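Local coordinates for tyrosine specific protein phosphatase (Trypanosoma cruzi, PDB 4AZ1) that probably removes phosphate from phosphotyrosine residues of proteins, acting as a protein tyrosine phosphatase, at residues 131-143 / 151-163. Sequence-based numbering, arbitrary orientation.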
ATOM      1  N   ASP A 131       8.646  -4.020   4.438  1.00 24.22           N
ATOM      2  CA  ASP A 131       7.309  -4.594   4.375  1.00 30.90           C
ATOM      3  C   ASP A 131       7.128  -5.323   3.053  1.00 33.69           C
ATOM      4  O   ASP A 131       7.505  -4.809   1.995  1.00 30.00           O
ATOM      5  CB  ASP A 131       6.244  -3.501   4.529  1.00 27.76           C
ATOM      6  CG  ASP A 131       6.161  -2.967   5.959  1.00 37.49           C
ATOM      7  OD1 ASP A 131       5.491  -3.611   6.797  1.00 37.71           O
ATOM      8  OD2 ASP A 131       6.763  -1.904   6.241  1.00 38.68           O
ATOM      9  N   ARG A 132       6.564  -6.523   3.120  1.00 32.93           N
ATOM     10  CA  ARG A 132       6.371  -7.346   1.926  1.00 31.01           C
ATOM     11  C   ARG A 132       5.490  -6.685   0.857  1.00 32.72           C
ATOM     12  O   ARG A 132       4.395  -6.165   1.146  1.00 31.38           O
ATOM     13  CB  ARG A 132       5.777  -8.707   2.310  1.00 28.31           C
ATOM     14  CG  ARG A 132       5.602  -9.649   1.114  1.00 29.68           C
ATOM     15  CD  ARG A 132       5.225 -11.054   1.579  1.00 31.21           C
ATOM     16  NE  ARG A 132       4.097 -11.005   2.497  1.00 37.76           N
ATOM     17  CZ  ARG A 132       2.824 -10.903   2.110  1.00 52.18           C
ATOM     18  NH1 ARG A 132       2.516 -10.847   0.816  1.00 44.34           N
ATOM     19  NH2 ARG A 132       1.852 -10.863   3.016  1.00 40.63           N
ATOM     20  N   TYR A 133       5.964  -6.707  -0.384  1.00 33.65           N
ATOM     21  CA  TYR A 133       5.155  -6.216  -1.491  1.00 29.69           C
ATOM     22  C   TYR A 133       5.009  -7.249  -2.613  1.00 34.09           C
ATOM     23  O   TYR A 133       4.538  -6.926  -3.705  1.00 35.47           O
ATOM     24  CB  TYR A 133       5.713  -4.890  -2.013  1.00 30.05           C
ATOM     25  CG  TYR A 133       7.197  -4.935  -2.311  1.00 28.63           C
ATOM     26  CD1 TYR A 133       7.663  -5.382  -3.537  1.00 33.58           C
ATOM     27  CD2 TYR A 133       8.127  -4.507  -1.371  1.00 28.44           C
ATOM     28  CE1 TYR A 133       9.022  -5.414  -3.829  1.00 30.99           C
ATOM     29  CE2 TYR A 133       9.504  -4.537  -1.651  1.00 26.14           C
ATOM     30  CZ  TYR A 133       9.934  -4.993  -2.879  1.00 32.79           C
ATOM     31  OH  TYR A 133      11.279  -5.024  -3.174  1.00 30.61           O
ATOM     32  N   TRP A 134       5.400  -8.492  -2.330  1.00 29.78           N
ATOM     33  CA  TRP A 134       5.303  -9.578  -3.312  1.00 28.82           C
ATOM     34  C   TRP A 134       4.392 -10.673  -2.777  1.00 33.26           C
ATOM     35  O   TRP A 134       4.237 -10.794  -1.565  1.00 33.68           O
ATOM     36  CB  TRP A 134       6.695 -10.161  -3.601  1.00 29.11           C
ATOM     37  CG  TRP A 134       7.374 -10.659  -2.364  1.00 32.69           C
ATOM     38  CD1 TRP A 134       7.253 -11.898  -1.800  1.00 36.24           C
ATOM     39  CD2 TRP A 134       8.269  -9.919  -1.529  1.00 29.12           C
ATOM     40  NE1 TRP A 134       8.022 -11.973  -0.662  1.00 32.68           N
ATOM     41  CE2 TRP A 134       8.654 -10.774  -0.475  1.00 29.69           C
ATOM     42  CE3 TRP A 134       8.783  -8.616  -1.575  1.00 30.90           C
ATOM     43  CZ2 TRP A 134       9.546 -10.364   0.529  1.00 25.75           C
ATOM     44  CZ3 TRP A 134       9.664  -8.210  -0.576  1.00 30.12           C
ATOM     45  CH2 TRP A 134      10.038  -9.080   0.459  1.00 25.64           C
ATOM     46  N   PRO A 135       3.786 -11.474  -3.680  1.00 34.58           N
ATOM     47  CA  PRO A 135       2.924 -12.562  -3.198  1.00 40.36           C
ATOM     48  C   PRO A 135       3.764 -13.628  -2.516  1.00 37.85           C
ATOM     49  O   PRO A 135       4.883 -13.905  -2.965  1.00 38.29           O
ATOM     50  CB  PRO A 135       2.311 -13.155  -4.486  1.00 40.87           C
ATOM     51  CG  PRO A 135       2.703 -12.196  -5.621  1.00 40.43           C
ATOM     52  CD  PRO A 135       3.924 -11.468  -5.152  1.00 39.27           C
ATOM     53  N   GLU A 136       3.236 -14.219  -1.451  1.00 40.16           N
ATOM     54  CA  GLU A 136       3.934 -15.296  -0.775  1.00 50.75           C
ATOM     55  C   GLU A 136       3.780 -16.579  -1.577  1.00 58.42           C
ATOM     56  O   GLU A 136       2.673 -16.870  -2.083  1.00 46.88           O
ATOM     57  CB  GLU A 136       3.359 -15.512   0.628  1.00 54.68           C
ATOM     58  CG  GLU A 136       3.789 -14.495   1.676  1.00 66.59           C
ATOM     59  CD  GLU A 136       3.271 -14.860   3.061  1.00 82.99           C
ATOM     60  OE1 GLU A 136       2.046 -15.086   3.202  1.00 77.22           O
ATOM     61  OE2 GLU A 136       4.093 -14.935   4.001  1.00 89.92           O
ATOM     62  N   GLU A 137       4.874 -17.341  -1.676  1.00 63.58           N
ATOM     63  CA  GLU A 137       4.864 -18.680  -2.280  1.00 82.71           C
ATOM     64  C   GLU A 137       3.650 -19.519  -1.888  1.00 85.65           C
ATOM     65  O   GLU A 137       3.012 -20.148  -2.737  1.00 90.49           O
ATOM     66  CB  GLU A 137       6.120 -19.445  -1.866  1.00 95.57           C
ATOM     67  CG  GLU A 137       7.367 -19.088  -2.639  1.00100.38           C
ATOM     68  CD  GLU A 137       7.833 -20.211  -3.546  1.00106.33           C
ATOM     69  OE1 GLU A 137       6.997 -20.760  -4.299  1.00105.37           O
ATOM     70  OE2 GLU A 137       9.039 -20.544  -3.502  1.00110.10           O
ATOM     71  N   ARG A 138       3.337 -19.517  -0.595  1.00 89.35           N
ATOM     72  CA  ARG A 138       2.254 -20.337  -0.056  1.00 93.64           C
ATOM     73  C   ARG A 138       0.855 -19.795  -0.371  1.00 89.27           C
ATOM     74  O   ARG A 138      -0.147 -20.327   0.123  1.00 92.31           O
ATOM     75  CB  ARG A 138       2.424 -20.493   1.459  1.00 94.97           C
ATOM     76  N   GLY A 139       0.784 -18.755  -1.201  1.00 73.14           N
ATOM     77  CA  GLY A 139      -0.485 -18.100  -1.489  1.00 64.42           C
ATOM     78  C   GLY A 139      -1.124 -18.478  -2.818  1.00 61.41           C
ATOM     79  O   GLY A 139      -0.696 -19.431  -3.480  1.00 64.96           O
ATOM     80  N   SER A 140      -2.151 -17.721  -3.203  1.00 56.23           N
ATOM     81  CA  SER A 140      -2.870 -17.935  -4.464  1.00 59.62           C
ATOM     82  C   SER A 140      -2.011 -17.558  -5.675  1.00 53.75           C
ATOM     83  O   SER A 140      -2.363 -17.883  -6.811  1.00 58.20           O
ATOM     84  CB  SER A 140      -4.172 -17.116  -4.496  1.00 59.26           C
ATOM     85  OG  SER A 140      -3.910 -15.735  -4.731  1.00 64.86           O
ATOM     86  N   GLY A 141      -0.900 -16.864  -5.430  1.00 52.12           N
ATOM     87  CA  GLY A 141      -0.028 -16.414  -6.502  1.00 54.35           C
ATOM     88  C   GLY A 141      -0.216 -14.962  -6.924  1.00 49.02           C
ATOM     89  O   GLY A 141       0.558 -14.455  -7.742  1.00 46.55           O
ATOM     90  N   SER A 142      -1.236 -14.297  -6.374  1.00 46.86           N
ATOM     91  CA  SER A 142      -1.528 -12.890  -6.686  1.00 45.97           C
ATOM     92  C   SER A 142      -1.936 -12.133  -5.430  1.00 43.60           C
ATOM     93  O   SER A 142      -2.718 -12.640  -4.632  1.00 44.69           O
ATOM     94  CB  SER A 142      -2.707 -12.782  -7.668  1.00 47.93           C
ATOM     95  OG  SER A 142      -2.369 -13.226  -8.964  1.00 68.87           O
ATOM     96  N   ILE A 143      -1.428 -10.916  -5.264  1.00 40.34           N
ATOM     97  CA  ILE A 143      -1.990  -9.990  -4.282  1.00 45.67           C
ATOM     98  C   ILE A 143      -2.302  -8.650  -4.965  1.00 43.88           C
ATOM     99  O   ILE A 143      -1.800  -8.372  -6.062  1.00 42.34           O
ATOM    100  CB  ILE A 143      -1.039  -9.771  -3.100  1.00 39.04           C
ATOM    101  CG1 ILE A 143       0.300  -9.236  -3.600  1.00 38.98           C
ATOM    102  CG2 ILE A 143      -0.840 -11.065  -2.325  1.00 44.27           C
ATOM    103  CD1 ILE A 143       1.342  -9.064  -2.494  1.00 43.32           C
ATOM    104  N   LEU A 151      -3.597  -1.928  -8.358  1.00 41.44           N
ATOM    105  CA  LEU A 151      -2.662  -2.757  -9.113  1.00 43.29           C
ATOM    106  C   LEU A 151      -2.717  -4.168  -8.559  1.00 44.34           C
ATOM    107  O   LEU A 151      -3.005  -4.381  -7.372  1.00 42.78           O
ATOM    108  CB  LEU A 151      -1.228  -2.231  -9.020  1.00 44.30           C
ATOM    109  CG  LEU A 151      -0.869  -0.883  -9.657  1.00 57.44           C
ATOM    110  CD1 LEU A 151      -0.608   0.188  -8.600  1.00 66.79           C
ATOM    111  CD2 LEU A 151       0.343  -1.029 -10.564  1.00 51.66           C
ATOM    112  N   THR A 152      -2.454  -5.137  -9.421  1.00 39.05           N
ATOM    113  CA  THR A 152      -2.317  -6.511  -8.982  1.00 36.88           C
ATOM    114  C   THR A 152      -0.886  -6.913  -9.290  1.00 43.12           C
ATOM    115  O   THR A 152      -0.341  -6.537 -10.333  1.00 48.12           O
ATOM    116  CB  THR A 152      -3.314  -7.419  -9.709  1.00 40.45           C
ATOM    117  OG1 THR A 152      -4.650  -7.043  -9.343  1.00 52.17           O
ATOM    118  CG2 THR A 152      -3.084  -8.894  -9.362  1.00 39.31           C
ATOM    119  N   ILE A 153      -0.256  -7.638  -8.375  1.00 41.03           N
ATOM    120  CA  ILE A 153       1.071  -8.188  -8.640  1.00 32.24           C
ATOM    121  C   ILE A 153       1.025  -9.716  -8.455  1.00 42.16           C
ATOM    122  O   ILE A 153       0.438 -10.225  -7.485  1.00 36.18           O
ATOM    123  CB  ILE A 153       2.162  -7.468  -7.793  1.00 37.36           C
ATOM    124  CG1 ILE A 153       3.551  -8.070  -8.034  1.00 30.10           C
ATOM    125  CG2 ILE A 153       1.812  -7.482  -6.337  1.00 40.36           C
ATOM    126  CD1 ILE A 153       4.675  -7.284  -7.297  1.00 35.07           C
ATOM    127  N   SER A 154       1.600 -10.447  -9.409  1.00 36.42           N
ATOM    128  CA  SER A 154       1.419 -11.894  -9.454  1.00 32.18           C
ATOM    129  C   SER A 154       2.733 -12.598  -9.681  1.00 32.62           C
ATOM    130  O   SER A 154       3.680 -12.016 -10.226  1.00 38.47           O
ATOM    131  CB  SER A 154       0.474 -12.296 -10.595  1.00 39.98           C
ATOM    132  OG  SER A 154      -0.674 -11.480 -10.635  1.00 54.91           O
ATOM    133  N   GLU A 155       2.785 -13.865  -9.286  1.00 39.84           N
ATOM    134  CA  GLU A 155       3.926 -14.701  -9.604  1.00 49.38           C
ATOM    135  C   GLU A 155       3.843 -15.056 -11.089  1.00 43.40           C
ATOM    136  O   GLU A 155       2.774 -15.389 -11.577  1.00 41.78           O
ATOM    137  CB  GLU A 155       3.924 -15.964  -8.741  1.00 54.56           C
ATOM    138  CG  GLU A 155       5.112 -16.884  -9.024  1.00 69.86           C
ATOM    139  CD  GLU A 155       5.350 -17.921  -7.938  1.00 71.91           C
ATOM    140  OE1 GLU A 155       4.495 -18.041  -7.021  1.00 75.06           O
ATOM    141  OE2 GLU A 155       6.400 -18.611  -8.012  1.00 55.01           O
ATOM    142  N   ASP A 156       4.956 -14.944 -11.808  1.00 42.18           N
ATOM    143  CA  ASP A 156       4.974 -15.296 -13.227  1.00 44.92           C
ATOM    144  C   ASP A 156       4.671 -16.787 -13.376  1.00 48.13           C
ATOM    145  O   ASP A 156       5.424 -17.627 -12.872  1.00 46.46           O
ATOM    146  CB  ASP A 156       6.334 -14.939 -13.845  1.00 57.13           C
ATOM    147  CG  ASP A 156       6.343 -15.035 -15.374  1.00 64.13           C
ATOM    148  OD1 ASP A 156       5.746 -15.989 -15.943  1.00 53.81           O
ATOM    149  OD2 ASP A 156       6.968 -14.149 -16.005  1.00 68.19           O
ATOM    150  N   PRO A 157       3.548 -17.120 -14.048  1.00 54.19           N
ATOM    151  CA  PRO A 157       3.095 -18.513 -14.168  1.00 61.64           C
ATOM    152  C   PRO A 157       4.099 -19.406 -14.885  1.00 64.61           C
ATOM    153  O   PRO A 157       4.068 -20.626 -14.699  1.00 63.50           O
ATOM    154  CB  PRO A 157       1.827 -18.410 -15.034  1.00 61.80           C
ATOM    155  CG  PRO A 157       1.363 -17.011 -14.890  1.00 67.79           C
ATOM    156  CD  PRO A 157       2.587 -16.167 -14.636  1.00 53.89           C
ATOM    157  N   GLY A 158       4.958 -18.815 -15.706  1.00 60.37           N
ATOM    158  CA  GLY A 158       5.873 -19.604 -16.508  1.00 65.66           C
ATOM    159  C   GLY A 158       7.303 -19.483 -16.028  1.00 67.89           C
ATOM    160  O   GLY A 158       8.240 -19.782 -16.769  1.00 68.31           O
ATOM    161  N   LYS A 159       7.474 -19.046 -14.783  1.00 58.98           N
ATOM    162  CA  LYS A 159       8.804 -18.880 -14.223  1.00 54.49           C
ATOM    163  C   LYS A 159       8.727 -18.797 -12.699  1.00 51.26           C
ATOM    164  O   LYS A 159       8.406 -17.744 -12.151  1.00 44.13           O
ATOM    165  CB  LYS A 159       9.442 -17.617 -14.803  1.00 61.02           C
ATOM    166  CG  LYS A 159      10.951 -17.649 -14.898  1.00 67.54           C
ATOM    167  CD  LYS A 159      11.456 -16.470 -15.716  1.00 74.36           C
ATOM    168  CE  LYS A 159      12.974 -16.453 -15.772  1.00 74.09           C
ATOM    169  NZ  LYS A 159      13.479 -15.232 -16.455  1.00 77.44           N
ATOM    170  N   ALA A 160       9.037 -19.901 -12.019  1.00 50.65           N
ATOM    171  CA  ALA A 160       8.924 -19.985 -10.556  1.00 52.93           C
ATOM    172  C   ALA A 160       9.996 -19.200  -9.781  1.00 56.73           C
ATOM    173  O   ALA A 160      11.071 -18.888 -10.315  1.00 48.80           O
ATOM    174  CB  ALA A 160       8.918 -21.440 -10.114  1.00 55.64           C
ATOM    175  N   TYR A 161       9.697 -18.893  -8.518  1.00 52.22           N
ATOM    176  CA  TYR A 161      10.657 -18.229  -7.635  1.00 56.03           C
ATOM    177  C   TYR A 161      11.905 -19.096  -7.532  1.00 53.49           C
ATOM    178  O   TYR A 161      11.795 -20.316  -7.444  1.00 49.44           O
ATOM    179  CB  TYR A 161      10.088 -18.094  -6.225  1.00 50.02           C
ATOM    180  CG  TYR A 161       9.072 -16.994  -5.993  1.00 47.53           C
ATOM    181  CD1 TYR A 161       8.609 -16.191  -7.031  1.00 43.88           C
ATOM    182  CD2 TYR A 161       8.568 -16.769  -4.712  1.00 37.98           C
ATOM    183  CE1 TYR A 161       7.668 -15.184  -6.795  1.00 46.19           C
ATOM    184  CE2 TYR A 161       7.630 -15.772  -4.462  1.00 39.40           C
ATOM    185  CZ  TYR A 161       7.181 -14.985  -5.508  1.00 46.03           C
ATOM    186  OH  TYR A 161       6.250 -13.996  -5.258  1.00 36.02           O
ATOM    187  N   GLU A 162      13.086 -18.480  -7.532  1.00 44.95           N
ATOM    188  CA  GLU A 162      14.331 -19.246  -7.377  1.00 50.87           C
ATOM    189  C   GLU A 162      15.003 -18.917  -6.047  1.00 48.95           C
ATOM    190  O   GLU A 162      15.139 -17.749  -5.689  1.00 44.06           O
ATOM    191  CB  GLU A 162      15.288 -18.966  -8.539  1.00 53.14           C
ATOM    192  CG  GLU A 162      14.702 -19.299  -9.911  1.00 61.56           C
ATOM    193  CD  GLU A 162      15.606 -18.864 -11.054  1.00 74.86           C
ATOM    194  OE1 GLU A 162      16.706 -18.340 -10.772  1.00 82.95           O
ATOM    195  OE2 GLU A 162      15.217 -19.042 -12.232  1.00 77.15           O
ATOM    196  N   VAL A 163      15.407 -19.945  -5.308  1.00 51.73           N
ATOM    197  CA  VAL A 163      16.074 -19.725  -4.033  1.00 52.80           C
ATOM    198  C   VAL A 163      17.483 -20.279  -4.114  1.00 56.72           C
ATOM    199  O   VAL A 163      17.674 -21.457  -4.422  1.00 56.34           O
ATOM    200  CB  VAL A 163      15.340 -20.403  -2.869  1.00 57.60           C
ATOM    201  CG1 VAL A 163      15.950 -19.956  -1.545  1.00 54.74           C
ATOM    202  CG2 VAL A 163      13.853 -20.061  -2.905  1.00 49.06           C
TER
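The hydroxyl OH of Tyr161 donates a 2.7 Å hydrogen bond to the backbone O of Pro135, tying the irregular run before a beta hairpin to the loop that interrupts the hairpin's second strand. Strands 142-145 and 151-164 form this antiparallel hairpin, with 142-145 the outermost strand of the phosphatase's mixed sheet within this chain. The acceptor lies at the edge of the phenol ring, in its plane, and C=O...OH opens to 141°. Pro135 CD packs 3.4 Å from the same OH, while the poorly ordered Glu137 brings CG obliquely to Tyr161 CD2. Glu155 CD rides 3.7 Å over one face of the Tyr161 ring, nearer its margin than its centre; Glu155 also gives its backbone N to Gly141 O. Farther along, Ile143 and Ile153 exchange paired backbone bonds, N to O in both directions, and their side chains run side by side, with Ile143 CG1 3.6 Å from Ile153 CG2. Strand 169-177 lies beside strand 151-164, its Leu174 meeting Pro135 and its Leu176 meeting Ile153. At the non-hydrogen-bonded pair Ser142-Ser154, both hydroxyls stand beside their own backbone N (chi1 -70° and -46°), which brings Ser142 OG within 3.0 Å of Ser154 OG in a hydrogen bond.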